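Side-chain contacts in uncharacterized protein (Thermus thermophilus HB8, PDB 6SCE), which acts as a Type III CRISPR defence DNA nuclease that is switched on by binding cyclic oligoadenylate: residues P16-L21 against F54-E59; K22-E27 against E80-L85; P500-V505 against A520-H525; E556-P559 against G563-E566. All coordinates share one frame; numbering follows the deposited sequence. Where two conformers were deposited one is given.

Contact 1: residues P16-L21 against F54-E59; sequences PAYLGL and FRLLSE. With nucleotides of chain B.
Tyr-18 and Leu-56 form the larger half of this helix-to-helix contact: one methyl of the leucine sits squarely over the phenol ring. Leu-56 CD2 lies 3.6 Å from the centroid of the Tyr-18 ring and only 15° off its normal, a CH-pi contact in which all six ring carbons lie within contact distance, CE1 and CZ nearest. Two torsions bring the groups together, since in both residues CG stands anti to the backbone N (179° and 174°), and the two side chains then meet at about a right angle. Leu-21, one turn after Tyr-18, meets Leu-57, the neighbour of Leu-56, methyl to methyl; the 3.3 Å between Leu-57 CD2 and Leu-21 CD2 is tighter than usual for two carbons. Replacing Tyr-18 with a serine would probably leave Leu-56 CD2 without its aromatic face and Glu-142 of helix 140-148 without the hydroxyl partner. At the other end of the same helical segment, Pro-16 CG comes within 3.5 Å of O4' of nucleotide A2 of chain B. Between 16-21 and 54-59 the touching groups are hydrocarbon and aromatic, so the fit rests on shape and dispersion, and the hydroxyl of Tyr-18 finds its hydrogen-bond partner in Glu-142.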
loop_
_atom_site.group_PDB
_atom_site.type_symbol
_atom_site.label_atom_id
_atom_site.label_comp_id
_atom_site.label_asym_id
_atom_site.label_seq_id
_atom_site.Cartn_x
_atom_site.Cartn_y
_atom_site.Cartn_z
ATOM N N PRO A 16 4.994 -5.770 -16.034
ATOM C CA PRO A 16 6.113 -6.696 -15.801
ATOM C C PRO A 16 5.975 -8.002 -16.566
ATOM O O PRO A 16 6.972 -8.603 -16.905
ATOM C CB PRO A 16 6.077 -6.958 -14.292
ATOM C CG PRO A 16 4.700 -6.554 -13.867
ATOM C CD PRO A 16 4.294 -5.422 -14.782
ATOM N N ALA A 17 4.738 -8.414 -16.850
ATOM C CA ALA A 17 4.490 -9.625 -17.654
ATOM C C ALA A 17 4.963 -9.400 -19.094
ATOM O O ALA A 17 5.596 -10.271 -19.721
ATOM C CB ALA A 17 3.005 -9.964 -17.631
ATOM N N TYR A 18 4.636 -8.227 -19.614
ATOM C CA TYR A 18 5.076 -7.845 -20.958
ATOM C C TYR A 18 6.581 -7.673 -21.028
ATOM O O TYR A 18 7.236 -8.220 -21.940
ATOM C CB TYR A 18 4.337 -6.609 -21.442
ATOM C CG TYR A 18 4.766 -6.151 -22.807
ATOM C CD1 TYR A 18 4.797 -7.032 -23.887
ATOM C CD2 TYR A 18 5.126 -4.832 -23.027
ATOM C CE1 TYR A 18 5.179 -6.599 -25.153
ATOM C CE2 TYR A 18 5.503 -4.396 -24.282
ATOM C CZ TYR A 18 5.540 -5.288 -25.340
ATOM O OH TYR A 18 5.929 -4.831 -26.594
ATOM N N LEU A 19 7.160 -6.995 -20.052
ATOM C CA LEU A 19 8.587 -6.875 -20.002
ATOM C C LEU A 19 9.288 -8.237 -20.024
ATOM O O LEU A 19 10.283 -8.420 -20.761
ATOM C CB LEU A 19 9.003 -6.057 -18.774
ATOM C CG LEU A 19 10.486 -5.846 -18.563
ATOM C CD1 LEU A 19 11.119 -5.138 -19.756
ATOM C CD2 LEU A 19 10.717 -5.052 -17.275
ATOM N N GLY A 20 8.779 -9.213 -19.247
ATOM C CA GLY A 20 9.381 -10.539 -19.215
ATOM C C GLY A 20 9.304 -11.230 -20.564
ATOM O O GLY A 20 10.277 -11.876 -20.982
ATOM N N LEU A 21 8.201 -11.034 -21.285
ATOM C CA LEU A 21 8.071 -11.553 -22.647
ATOM C C LEU A 21 9.137 -10.936 -23.577
ATOM O O LEU A 21 9.791 -11.663 -24.333
ATOM C CB LEU A 21 6.669 -11.338 -23.198
ATOM C CG LEU A 21 6.425 -11.897 -24.598
ATOM C CD1 LEU A 21 6.741 -13.387 -24.748
ATOM C CD2 LEU A 21 5.005 -11.608 -25.050
ATOM N N PHE A 54 -3.545 -8.495 -23.584
ATOM C CA PHE A 54 -3.899 -9.630 -24.428
ATOM C C PHE A 54 -4.070 -9.242 -25.910
ATOM O O PHE A 54 -3.655 -9.986 -26.789
ATOM C CB PHE A 54 -5.154 -10.342 -23.916
ATOM C CG PHE A 54 -4.960 -11.066 -22.604
ATOM C CD1 PHE A 54 -3.693 -11.404 -22.145
ATOM C CD2 PHE A 54 -6.063 -11.426 -21.827
ATOM C CE1 PHE A 54 -3.519 -12.077 -20.940
ATOM C CE2 PHE A 54 -5.875 -12.096 -20.630
ATOM C CZ PHE A 54 -4.605 -12.420 -20.198
ATOM N N ARG A 55 -4.574 -8.048 -26.154
ATOM C CA ARG A 55 -4.609 -7.475 -27.503
ATOM C C ARG A 55 -3.216 -7.294 -28.095
ATOM O O ARG A 55 -2.983 -7.613 -29.254
ATOM C CB ARG A 55 -5.388 -6.142 -27.484
ATOM C CG ARG A 55 -5.461 -5.412 -28.806
ATOM C CD ARG A 55 -6.109 -4.042 -28.628
ATOM N NE ARG A 55 -6.016 -3.220 -29.841
ATOM C CZ ARG A 55 -6.558 -2.010 -29.985
ATOM N NH1 ARG A 55 -6.416 -1.361 -31.133
ATOM N NH2 ARG A 55 -7.231 -1.440 -28.987
ATOM N N LEU A 56 -2.278 -6.795 -27.303
ATOM C CA LEU A 56 -0.913 -6.693 -27.722
ATOM C C LEU A 56 -0.318 -8.069 -28.017
ATOM O O LEU A 56 0.326 -8.261 -29.062
ATOM C CB LEU A 56 -0.092 -5.967 -26.656
ATOM C CG LEU A 56 1.403 -5.868 -26.845
ATOM C CD1 LEU A 56 1.757 -5.193 -28.158
ATOM C CD2 LEU A 56 2.017 -5.093 -25.686
ATOM N N LEU A 57 -0.533 -9.044 -27.132
ATOM C CA LEU A 57 -0.042 -10.381 -27.435
ATOM C C LEU A 57 -0.580 -10.868 -28.773
ATOM O O LEU A 57 0.168 -11.405 -29.575
ATOM C CB LEU A 57 -0.415 -11.388 -26.354
ATOM C CG LEU A 57 0.203 -11.069 -24.997
ATOM C CD1 LEU A 57 -0.239 -12.122 -24.008
ATOM C CD2 LEU A 57 1.715 -11.026 -25.091
ATOM N N SER A 58 -1.865 -10.695 -29.007
ATOM C CA SER A 58 -2.444 -11.129 -30.268
ATOM C C SER A 58 -1.761 -10.422 -31.463
ATOM O O SER A 58 -1.396 -11.075 -32.434
ATOM C CB SER A 58 -3.950 -10.926 -30.249
ATOM O OG SER A 58 -4.482 -11.138 -31.534
ATOM N N GLU A 59 -1.528 -9.117 -31.370
ATOM C CA GLU A 59 -0.792 -8.410 -32.426
ATOM C C GLU A 59 0.626 -8.882 -32.607
ATOM O O GLU A 59 1.206 -8.779 -33.707
ATOM C CB GLU A 59 -0.746 -6.904 -32.147
ATOM C CG GLU A 59 -1.990 -6.176 -32.573
ATOM C CD GLU A 59 -1.868 -4.679 -32.400
ATOM O OE1 GLU A 59 -0.786 -4.083 -32.659
ATOM O OE2 GLU A 59 -2.866 -4.093 -31.966
ATOM P P A B 2 1.252 -7.261 -9.974
ATOM O OP1 A B 2 0.325 -6.135 -10.306
ATOM O OP2 A B 2 1.480 -8.412 -10.917
ATOM O "O5'" A B 2 2.685 -6.607 -9.666
ATOM C "C5'" A B 2 3.829 -7.484 -9.551
ATOM C "C4'" A B 2 5.068 -6.657 -9.317
ATOM O "O4'" A B 2 5.331 -5.871 -10.511
ATOM C "C3'" A B 2 5.007 -5.673 -8.156
ATOM O "O3'" A B 2 6.234 -5.651 -7.429
ATOM C "C2'" A B 2 4.807 -4.329 -8.850
ATOM O "O2'" A B 2 5.355 -3.256 -8.115
ATOM C "C1'" A B 2 5.588 -4.543 -10.139
ATOM N N9 A B 2 5.239 -3.647 -11.224
ATOM C C8 A B 2 4.079 -2.921 -11.375
ATOM N N7 A B 2 4.103 -2.155 -12.436
ATOM C C5 A B 2 5.349 -2.369 -13.005
ATOM C C6 A B 2 5.981 -1.833 -14.144
ATOM N N6 A B 2 5.451 -0.876 -14.902
ATOM N N1 A B 2 7.214 -2.304 -14.447
ATOM C C2 A B 2 7.778 -3.192 -13.616
ATOM N N3 A B 2 7.288 -3.757 -12.512
ATOM C C4 A B 2 6.058 -3.288 -12.258
#

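Contact 2: residues K22-E27 against E80-L85; sequences KVVERE and EVWVNL
The indole of Trp-82 receives the helix in two ways, Val-24 over one face and the carboxylate of Glu-27 at the edge. Val-24 CG1 lies 3.9 Å from the centroid of the five-membered ring of Trp-82, 13° off the normal, a CH-pi contact. The other methyl, Val-24 CG2, works closer to the stem, 3.6 Å from Trp-82 CB, and also borders CE3 of the ring. With CG1 of Val-24 anti to the backbone N (178°), both methyls of the valine touch the tryptophan. At the far rim Glu-27 OE2 lies in the indole plane, 3.6 Å from Trp-82 CH2, while the carboxylate is turned nearly perpendicular to the ring, 85° between the planes. The aliphatic part of the same glutamate lies along this corner, where Glu-27 CG is 3.7 Å from Trp-82 CH2. The other oxygen, OE1, is engaged by Arg-131 in a salt bridge, which ties the exposed end of Glu-27 down beside the ring. Cutting Trp-82 back to an alanine is likely to open a gap beneath Val-24 and leave the hydrocarbon part of Glu-27 without its backing. Strand 81-84 lies parallel to and beside strand 5-10, which leads into helix 15-28; a helix packed on the parallel strands of such an alpha/beta sheet is consistent with the Rossmann-like fold of CARF domains.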
loop_
_atom_site.group_PDB
_atom_site.type_symbol
_atom_site.label_atom_id
_atom_site.label_comp_id
_atom_site.label_asym_id
_atom_site.label_seq_id
_atom_site.Cartn_x
_atom_site.Cartn_y
_atom_site.Cartn_z
ATOM N N LYS A 22 9.364 -9.624 -23.465
ATOM C CA LYS A 22 10.390 -8.956 -24.295
ATOM C C LYS A 22 11.758 -9.544 -23.986
ATOM O O LYS A 22 12.565 -9.728 -24.892
ATOM C CB LYS A 22 10.372 -7.430 -24.099
ATOM C CG LYS A 22 9.078 -6.789 -24.570
ATOM C CD LYS A 22 9.124 -5.272 -24.394
ATOM C CE LYS A 22 9.956 -4.590 -25.479
ATOM N NZ LYS A 22 10.264 -3.176 -25.113
ATOM N N VAL A 23 12.020 -9.856 -22.718
ATOM C CA VAL A 23 13.281 -10.462 -22.324
ATOM C C VAL A 23 13.458 -11.833 -22.986
ATOM O O VAL A 23 14.519 -12.123 -23.594
ATOM C CB VAL A 23 13.374 -10.609 -20.797
ATOM C CG1 VAL A 23 14.565 -11.458 -20.364
ATOM C CG2 VAL A 23 13.387 -9.259 -20.120
ATOM N N VAL A 24 12.425 -12.661 -22.908
ATOM C CA VAL A 24 12.484 -13.994 -23.509
ATOM C C VAL A 24 12.695 -13.903 -25.030
ATOM O O VAL A 24 13.558 -14.592 -25.608
ATOM C CB VAL A 24 11.203 -14.786 -23.215
ATOM C CG1 VAL A 24 11.261 -16.153 -23.892
ATOM C CG2 VAL A 24 11.060 -14.988 -21.713
ATOM N N GLU A 25 11.894 -13.068 -25.674
ATOM C CA GLU A 25 12.008 -12.889 -27.120
ATOM C C GLU A 25 13.386 -12.418 -27.539
ATOM O O GLU A 25 13.894 -12.896 -28.550
ATOM C CB GLU A 25 10.928 -11.953 -27.670
ATOM C CG GLU A 25 9.545 -12.540 -27.611
ATOM C CD GLU A 25 8.468 -11.630 -28.181
ATOM O OE1 GLU A 25 8.607 -10.386 -28.112
ATOM O OE2 GLU A 25 7.449 -12.158 -28.654
ATOM N N ARG A 26 14.001 -11.506 -26.797
ATOM C CA ARG A 26 15.327 -11.006 -27.148
ATOM C C ARG A 26 16.369 -12.114 -27.037
ATOM O O ARG A 26 17.259 -12.218 -27.878
ATOM C CB ARG A 26 15.743 -9.840 -26.250
ATOM C CG ARG A 26 16.996 -9.112 -26.738
ATOM C CD ARG A 26 17.542 -8.153 -25.697
ATOM N NE ARG A 26 18.624 -7.348 -26.249
ATOM C CZ ARG A 26 19.617 -6.827 -25.541
ATOM N NH1 ARG A 26 19.678 -7.014 -24.231
ATOM N NH2 ARG A 26 20.553 -6.119 -26.157
ATOM N N GLU A 27 16.268 -12.928 -25.987
ATOM C CA GLU A 27 17.264 -13.968 -25.752
ATOM C C GLU A 27 17.041 -15.236 -26.560
ATOM O O GLU A 27 18.013 -15.828 -27.054
ATOM C CB GLU A 27 17.361 -14.350 -24.288
ATOM C CG GLU A 27 18.548 -15.282 -24.036
ATOM C CD GLU A 27 19.210 -15.104 -22.681
ATOM O OE1 GLU A 27 19.260 -13.967 -22.192
ATOM O OE2 GLU A 27 19.696 -16.111 -22.109
ATOM N N GLU A 80 11.761 -26.266 -23.339
ATOM C CA GLU A 80 12.384 -25.117 -22.694
ATOM C C GLU A 80 11.306 -24.115 -22.264
ATOM O O GLU A 80 10.501 -23.679 -23.075
ATOM C CB GLU A 80 13.392 -24.420 -23.617
ATOM C CG GLU A 80 14.645 -25.228 -23.969
ATOM C CD GLU A 80 15.456 -25.739 -22.768
ATOM O OE1 GLU A 80 15.559 -25.049 -21.724
ATOM O OE2 GLU A 80 16.019 -26.849 -22.878
ATOM N N VAL A 81 11.236 -23.835 -20.974
ATOM C CA VAL A 81 10.272 -22.855 -20.474
ATOM C C VAL A 81 11.043 -21.726 -19.811
ATOM O O VAL A 81 12.111 -21.938 -19.221
ATOM C CB VAL A 81 9.192 -23.452 -19.538
ATOM C CG1 VAL A 81 8.297 -24.451 -20.267
ATOM C CG2 VAL A 81 9.786 -24.074 -18.293
ATOM N N TRP A 82 10.485 -20.524 -19.927
ATOM C CA TRP A 82 10.989 -19.348 -19.245
ATOM C C TRP A 82 9.907 -18.939 -18.273
ATOM O O TRP A 82 8.777 -18.707 -18.682
ATOM C CB TRP A 82 11.268 -18.210 -20.219
ATOM C CG TRP A 82 12.417 -18.517 -21.118
ATOM C CD1 TRP A 82 12.465 -19.475 -22.083
ATOM C CD2 TRP A 82 13.657 -17.838 -21.160
ATOM N NE1 TRP A 82 13.684 -19.437 -22.715
ATOM C CE2 TRP A 82 14.436 -18.453 -22.147
ATOM C CE3 TRP A 82 14.195 -16.761 -20.451
ATOM C CZ2 TRP A 82 15.716 -18.022 -22.452
ATOM C CZ3 TRP A 82 15.463 -16.349 -20.748
ATOM C CH2 TRP A 82 16.206 -16.970 -21.752
ATOM N N VAL A 83 10.254 -18.877 -16.999
ATOM C CA VAL A 83 9.246 -18.666 -15.971
ATOM C C VAL A 83 9.467 -17.331 -15.267
ATOM O O VAL A 83 10.474 -17.162 -14.600
ATOM C CB VAL A 83 9.284 -19.797 -14.928
ATOM C CG1 VAL A 83 8.131 -19.696 -13.967
ATOM C CG2 VAL A 83 9.252 -21.145 -15.619
ATOM N N ASN A 84 8.499 -16.408 -15.410
ATOM C CA ASN A 84 8.582 -15.080 -14.796
ATOM C C ASN A 84 7.797 -15.092 -13.498
ATOM O O ASN A 84 6.608 -15.292 -13.530
ATOM C CB ASN A 84 8.047 -14.030 -15.785
ATOM C CG ASN A 84 8.148 -12.587 -15.275
ATOM O OD1 ASN A 84 8.563 -12.331 -14.150
ATOM N ND2 ASN A 84 7.704 -11.632 -16.117
ATOM N N LEU A 85 8.471 -14.856 -12.362
ATOM C CA LEU A 85 7.832 -14.897 -11.029
ATOM C C LEU A 85 7.492 -13.547 -10.410
ATOM O O LEU A 85 7.071 -13.476 -9.249
ATOM C CB LEU A 85 8.726 -15.641 -10.048
ATOM C CG LEU A 85 9.143 -17.051 -10.472
ATOM C CD1 LEU A 85 9.973 -17.696 -9.382
ATOM C CD2 LEU A 85 7.955 -17.874 -10.859
#

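Contact 3: residues P500-V505 against A520-H525; sequences PLEYAV and ARMGGH
A Met-aromatic pair joins helix 499-513 to strand 519-528: Met-522, present in the crystal as selenomethionine, meets Tyr-503 at the rim of its ring. The selenium of Met-522 lies in the ring plane, 5.2 Å from the centroid of the Tyr-503 ring and 87° off the normal, and its nearest ring atom is Tyr-503 CD1, 3.9 Å from SE. A bend about the CG-SE bond (chi3 76°) folds the terminal methyl in against the helix. There Met-522 CE rests 3.5 Å from the backbone N of Tyr-503 and 3.7 Å from Glu-502 CB, so the methyl packs on the helix backbone as much as on side chains. The ring itself is fixed from elsewhere: Tyr-503 OH is hydrogen-bonded to Arg-444 O, and Trp-480 packs edge-to-face with it.

The strand belongs to a mixed sheet that also holds strands 541-548 and 551-558, and helix 499-513 lies against it, an arrangement consistent with a PD-(D/E)xK-type nuclease core. On that side the side chain of Glu-502 leads to Asp-543: Glu-502 OE2 stands close to Asp-543 OD1, two like charges side by side.

A water bridges the two segments where no direct polar pair does. It donates to Glu-502 OE1 at 2.6 Å and accepts from Gly-523 N at 2.8 Å, coupling the helix carboxylate to the strand backbone.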
loop_
_atom_site.group_PDB
_atom_site.type_symbol
_atom_site.label_atom_id
_atom_site.label_comp_id
_atom_site.label_asym_id
_atom_site.label_seq_id
_atom_site.Cartn_x
_atom_site.Cartn_y
_atom_site.Cartn_z
ATOM N N PRO A 500 -21.877 14.172 19.840
ATOM C CA PRO A 500 -22.976 13.216 19.981
ATOM C C PRO A 500 -22.989 12.110 18.904
ATOM O O PRO A 500 -23.143 10.929 19.235
ATOM C CB PRO A 500 -24.227 14.105 19.877
ATOM C CG PRO A 500 -23.773 15.437 20.378
ATOM C CD PRO A 500 -22.347 15.569 19.916
ATOM N N LEU A 501 -22.853 12.490 17.640
ATOM C CA LEU A 501 -22.806 11.504 16.554
ATOM C C LEU A 501 -21.562 10.595 16.689
ATOM O O LEU A 501 -21.664 9.378 16.529
ATOM C CB LEU A 501 -22.817 12.192 15.204
ATOM C CG LEU A 501 -22.818 11.255 13.992
ATOM C CD1 LEU A 501 -24.002 10.298 14.006
ATOM C CD2 LEU A 501 -22.826 12.076 12.718
ATOM N N GLU A 502 -20.414 11.198 17.002
ATOM C CA GLU A 502 -19.155 10.449 17.197
ATOM C C GLU A 502 -19.246 9.439 18.317
ATOM O O GLU A 502 -18.742 8.327 18.185
ATOM C CB GLU A 502 -17.990 11.389 17.501
ATOM C CG GLU A 502 -17.585 12.278 16.349
ATOM C CD GLU A 502 -16.597 13.338 16.758
ATOM O OE1 GLU A 502 -16.100 13.287 17.912
ATOM O OE2 GLU A 502 -16.301 14.203 15.906
ATOM N N TYR A 503 -19.867 9.816 19.435
ATOM C CA TYR A 503 -20.018 8.888 20.553
ATOM C C TYR A 503 -20.994 7.765 20.247
ATOM O O TYR A 503 -20.760 6.613 20.625
ATOM C CB TYR A 503 -20.453 9.601 21.829
ATOM C CG TYR A 503 -20.501 8.652 22.990
ATOM C CD1 TYR A 503 -19.330 8.126 23.517
ATOM C CD2 TYR A 503 -21.714 8.244 23.543
ATOM C CE1 TYR A 503 -19.357 7.241 24.576
ATOM C CE2 TYR A 503 -21.752 7.349 24.602
ATOM C CZ TYR A 503 -20.567 6.848 25.117
ATOM O OH TYR A 503 -20.574 5.959 26.172
ATOM N N ALA A 504 -22.089 8.097 19.572
ATOM C CA ALA A 504 -23.053 7.082 19.129
ATOM C C ALA A 504 -22.421 6.106 18.144
ATOM O O ALA A 504 -22.655 4.902 18.210
ATOM C CB ALA A 504 -24.253 7.744 18.469
ATOM N N VAL A 505 -21.661 6.633 17.196
ATOM C CA VAL A 505 -21.058 5.765 16.195
ATOM C C VAL A 505 -20.062 4.834 16.887
ATOM O O VAL A 505 -20.130 3.628 16.701
ATOM C CB VAL A 505 -20.433 6.561 15.039
ATOM C CG1 VAL A 505 -19.561 5.660 14.151
ATOM C CG2 VAL A 505 -21.543 7.185 14.196
ATOM N N ALA A 520 -12.372 -0.673 18.640
ATOM C CA ALA A 520 -12.850 0.648 18.180
ATOM C C ALA A 520 -12.363 1.767 19.090
ATOM O O ALA A 520 -12.159 1.568 20.289
ATOM C CB ALA A 520 -14.366 0.666 18.079
ATOM N N ARG A 521 -12.142 2.932 18.489
ATOM C CA ARG A 521 -11.670 4.109 19.179
ATOM C C ARG A 521 -12.416 5.326 18.668
ATOM O O ARG A 521 -12.887 5.361 17.517
ATOM C CB ARG A 521 -10.182 4.359 18.922
ATOM C CG ARG A 521 -9.255 3.208 19.260
ATOM C CD ARG A 521 -8.955 3.129 20.749
ATOM N NE ARG A 521 -7.968 2.092 21.012
ATOM C CZ ARG A 521 -8.252 0.817 21.269
ATOM N NH1 ARG A 521 -9.512 0.387 21.336
ATOM N NH2 ARG A 521 -7.262 -0.039 21.487
HETATM N N MSE A 522 -12.467 6.353 19.513
HETATM C CA MSE A 522 -13.028 7.636 19.097
HETATM C C MSE A 522 -11.960 8.368 18.316
HETATM O O MSE A 522 -10.935 7.779 17.950
HETATM C CB MSE A 522 -13.560 8.339 20.353
HETATM C CG MSE A 522 -14.818 7.621 20.784
HETATM SE SE MSE A 522 -15.847 8.844 21.984
HETATM C CE MSE A 522 -16.510 9.950 20.521
ATOM N N GLY A 523 -12.207 9.644 18.036
ATOM C CA GLY A 523 -11.400 10.434 17.145
ATOM C C GLY A 523 -10.145 11.038 17.718
ATOM O O GLY A 523 -9.830 10.897 18.903
ATOM N N GLY A 524 -9.411 11.699 16.845
ATOM C CA GLY A 524 -8.202 12.367 17.258
ATOM C C GLY A 524 -7.313 12.714 16.087
ATOM O O GLY A 524 -7.769 12.869 14.953
ATOM N N HIS A 525 -6.025 12.837 16.381
ATOM C CA HIS A 525 -5.070 13.348 15.438
ATOM C C HIS A 525 -4.072 12.253 15.093
ATOM O O HIS A 525 -3.547 11.600 15.987
ATOM C CB HIS A 525 -4.372 14.568 16.044
ATOM C CG HIS A 525 -5.260 15.771 16.107
ATOM N ND1 HIS A 525 -6.156 15.977 17.135
ATOM C CD2 HIS A 525 -5.443 16.792 15.236
ATOM C CE1 HIS A 525 -6.826 17.095 16.913
ATOM N NE2 HIS A 525 -6.411 17.610 15.769
HETATM O O HOH W 1 -14.423 11.305 18.033
#

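Contact 4: residues E556-P559 against G563-E566; sequences ECKP and GLRE
Lys-558 and Gly-563 bring their CA atoms within 5.5 Å of each other, because the chain turns a corner at Pro-559 and starts helix 561-579 straight away. The lysine's hydrocarbon chain lies against the helix: Lys-558 CG is 3.6 Å from Gly-563 C, and further out Lys-558 CE is 3.8 Å from Gly-563 CA. This closeness leaves no room for a side chain on the glycine, whose beta carbon would fall 2.6 Å from Lys-558 CG. Leu-564 fills the next place, with its CD2 methyl 3.6 Å from Lys-558 CG and 4.0 Å from Glu-556 CG. A bend at the second torsion of Lys-558 (-60°) turns the amine away from the helix, and there Lys-558 NZ faces Glu-556 OE2 in a long ion pair of 3.7 Å. The other oxygen of Glu-556, OE1, is held by Arg-567 in a salt bridge. The Glu-Cys-Lys order is consistent with the (D/E)xK signature of the PD-(D/E)xK nuclease superfamily, and the strand, helix and strand 584-592 form a beta-alpha-beta unit. Chemically the contact is divided: methylenes and a leucine methyl fill the angle between strand and helix, while the charged ends of Glu-556 and Lys-558 gather beyond it.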
loop_
_atom_site.group_PDB
_atom_site.type_symbol
_atom_site.label_atom_id
_atom_site.label_comp_id
_atom_site.label_asym_id
_atom_site.label_seq_id
_atom_site.Cartn_x
_atom_site.Cartn_y
_atom_site.Cartn_z
ATOM N N GLU A 556 -15.502 8.821 9.539
ATOM C CA GLU A 556 -15.846 10.253 9.386
ATOM C C GLU A 556 -17.326 10.394 9.704
ATOM O O GLU A 556 -18.138 9.663 9.144
ATOM C CB GLU A 556 -15.549 10.759 7.968
ATOM C CG GLU A 556 -15.882 12.229 7.709
ATOM C CD GLU A 556 -14.928 13.207 8.376
ATOM O OE1 GLU A 556 -13.841 12.797 8.831
ATOM O OE2 GLU A 556 -15.265 14.408 8.435
ATOM N N CYS A 557 -17.649 11.341 10.586
ATOM C CA CYS A 557 -19.011 11.566 11.077
ATOM C C CYS A 557 -19.450 12.981 10.732
ATOM O O CYS A 557 -18.774 13.939 11.106
ATOM C CB CYS A 557 -19.060 11.431 12.592
ATOM S SG CYS A 557 -18.809 9.748 13.179
ATOM N N LYS A 558 -20.570 13.100 10.027
ATOM C CA LYS A 558 -21.072 14.399 9.566
ATOM C C LYS A 558 -22.585 14.501 9.793
ATOM O O LYS A 558 -23.280 13.478 9.849
ATOM C CB LYS A 558 -20.751 14.605 8.079
ATOM C CG LYS A 558 -19.282 14.914 7.773
ATOM C CD LYS A 558 -18.806 16.187 8.458
ATOM C CE LYS A 558 -17.645 16.820 7.712
ATOM N NZ LYS A 558 -16.906 17.767 8.576
ATOM N N PRO A 559 -23.105 15.742 9.936
ATOM C CA PRO A 559 -24.568 15.884 10.055
ATOM C C PRO A 559 -25.317 15.405 8.813
ATOM O O PRO A 559 -26.371 14.774 8.926
ATOM C CB PRO A 559 -24.760 17.391 10.261
ATOM C CG PRO A 559 -23.458 17.888 10.807
ATOM C CD PRO A 559 -22.394 17.011 10.196
ATOM N N GLY A 563 -21.301 16.814 4.112
ATOM C CA GLY A 563 -19.975 16.818 4.727
ATOM C C GLY A 563 -19.154 15.629 4.247
ATOM O O GLY A 563 -17.938 15.744 4.033
ATOM N N LEU A 564 -19.834 14.500 4.064
ATOM C CA LEU A 564 -19.211 13.262 3.609
ATOM C C LEU A 564 -18.785 13.351 2.144
ATOM O O LEU A 564 -17.689 12.907 1.794
ATOM C CB LEU A 564 -20.162 12.080 3.804
ATOM C CG LEU A 564 -20.669 11.853 5.228
ATOM C CD1 LEU A 564 -21.638 10.681 5.257
ATOM C CD2 LEU A 564 -19.520 11.645 6.202
ATOM N N ARG A 565 -19.634 13.926 1.288
ATOM C CA ARG A 565 -19.262 14.137 -0.123
ATOM C C ARG A 565 -17.994 14.976 -0.254
ATOM O O ARG A 565 -17.128 14.664 -1.069
ATOM C CB ARG A 565 -20.397 14.799 -0.912
ATOM C CG ARG A 565 -21.577 13.880 -1.187
ATOM C CD ARG A 565 -22.701 14.603 -1.919
ATOM N NE ARG A 565 -24.017 14.043 -1.592
ATOM C CZ ARG A 565 -24.515 12.903 -2.077
ATOM N NH1 ARG A 565 -23.819 12.154 -2.921
ATOM N NH2 ARG A 565 -25.726 12.501 -1.700
ATOM N N GLU A 566 -17.903 16.041 0.545
ATOM C CA GLU A 566 -16.762 16.957 0.500
ATOM C C GLU A 566 -15.488 16.288 1.023
ATOM O O GLU A 566 -14.371 16.618 0.588
ATOM C CB GLU A 566 -17.042 18.213 1.336
ATOM C CG GLU A 566 -15.996 19.313 1.189
#

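The four contacts fall into two pairs at far ends of the chain. Contacts 1 and 2 share helix 15-28, their centres 12 Å apart, and are stitched by a weak hydrogen bond from Asn-84 ND2 to Pro-16 O, 3.2 Å. Contact 1 touches the bound nucleotide, and contact 2 comes within about 6 Å of it (nearest atoms). Contacts 3 and 4 meet on another sheet, centres 14 Å apart, where Leu-501 CD2 packs 3.2 Å from Lys-558 O. Their nearest atoms lie about 17 and 20 Å from the nucleic acid, and the centres of contacts 1 and 3 are 49 Å apart. Such separation suits a protein in which activator binding and the probable nuclease core occupy different domains.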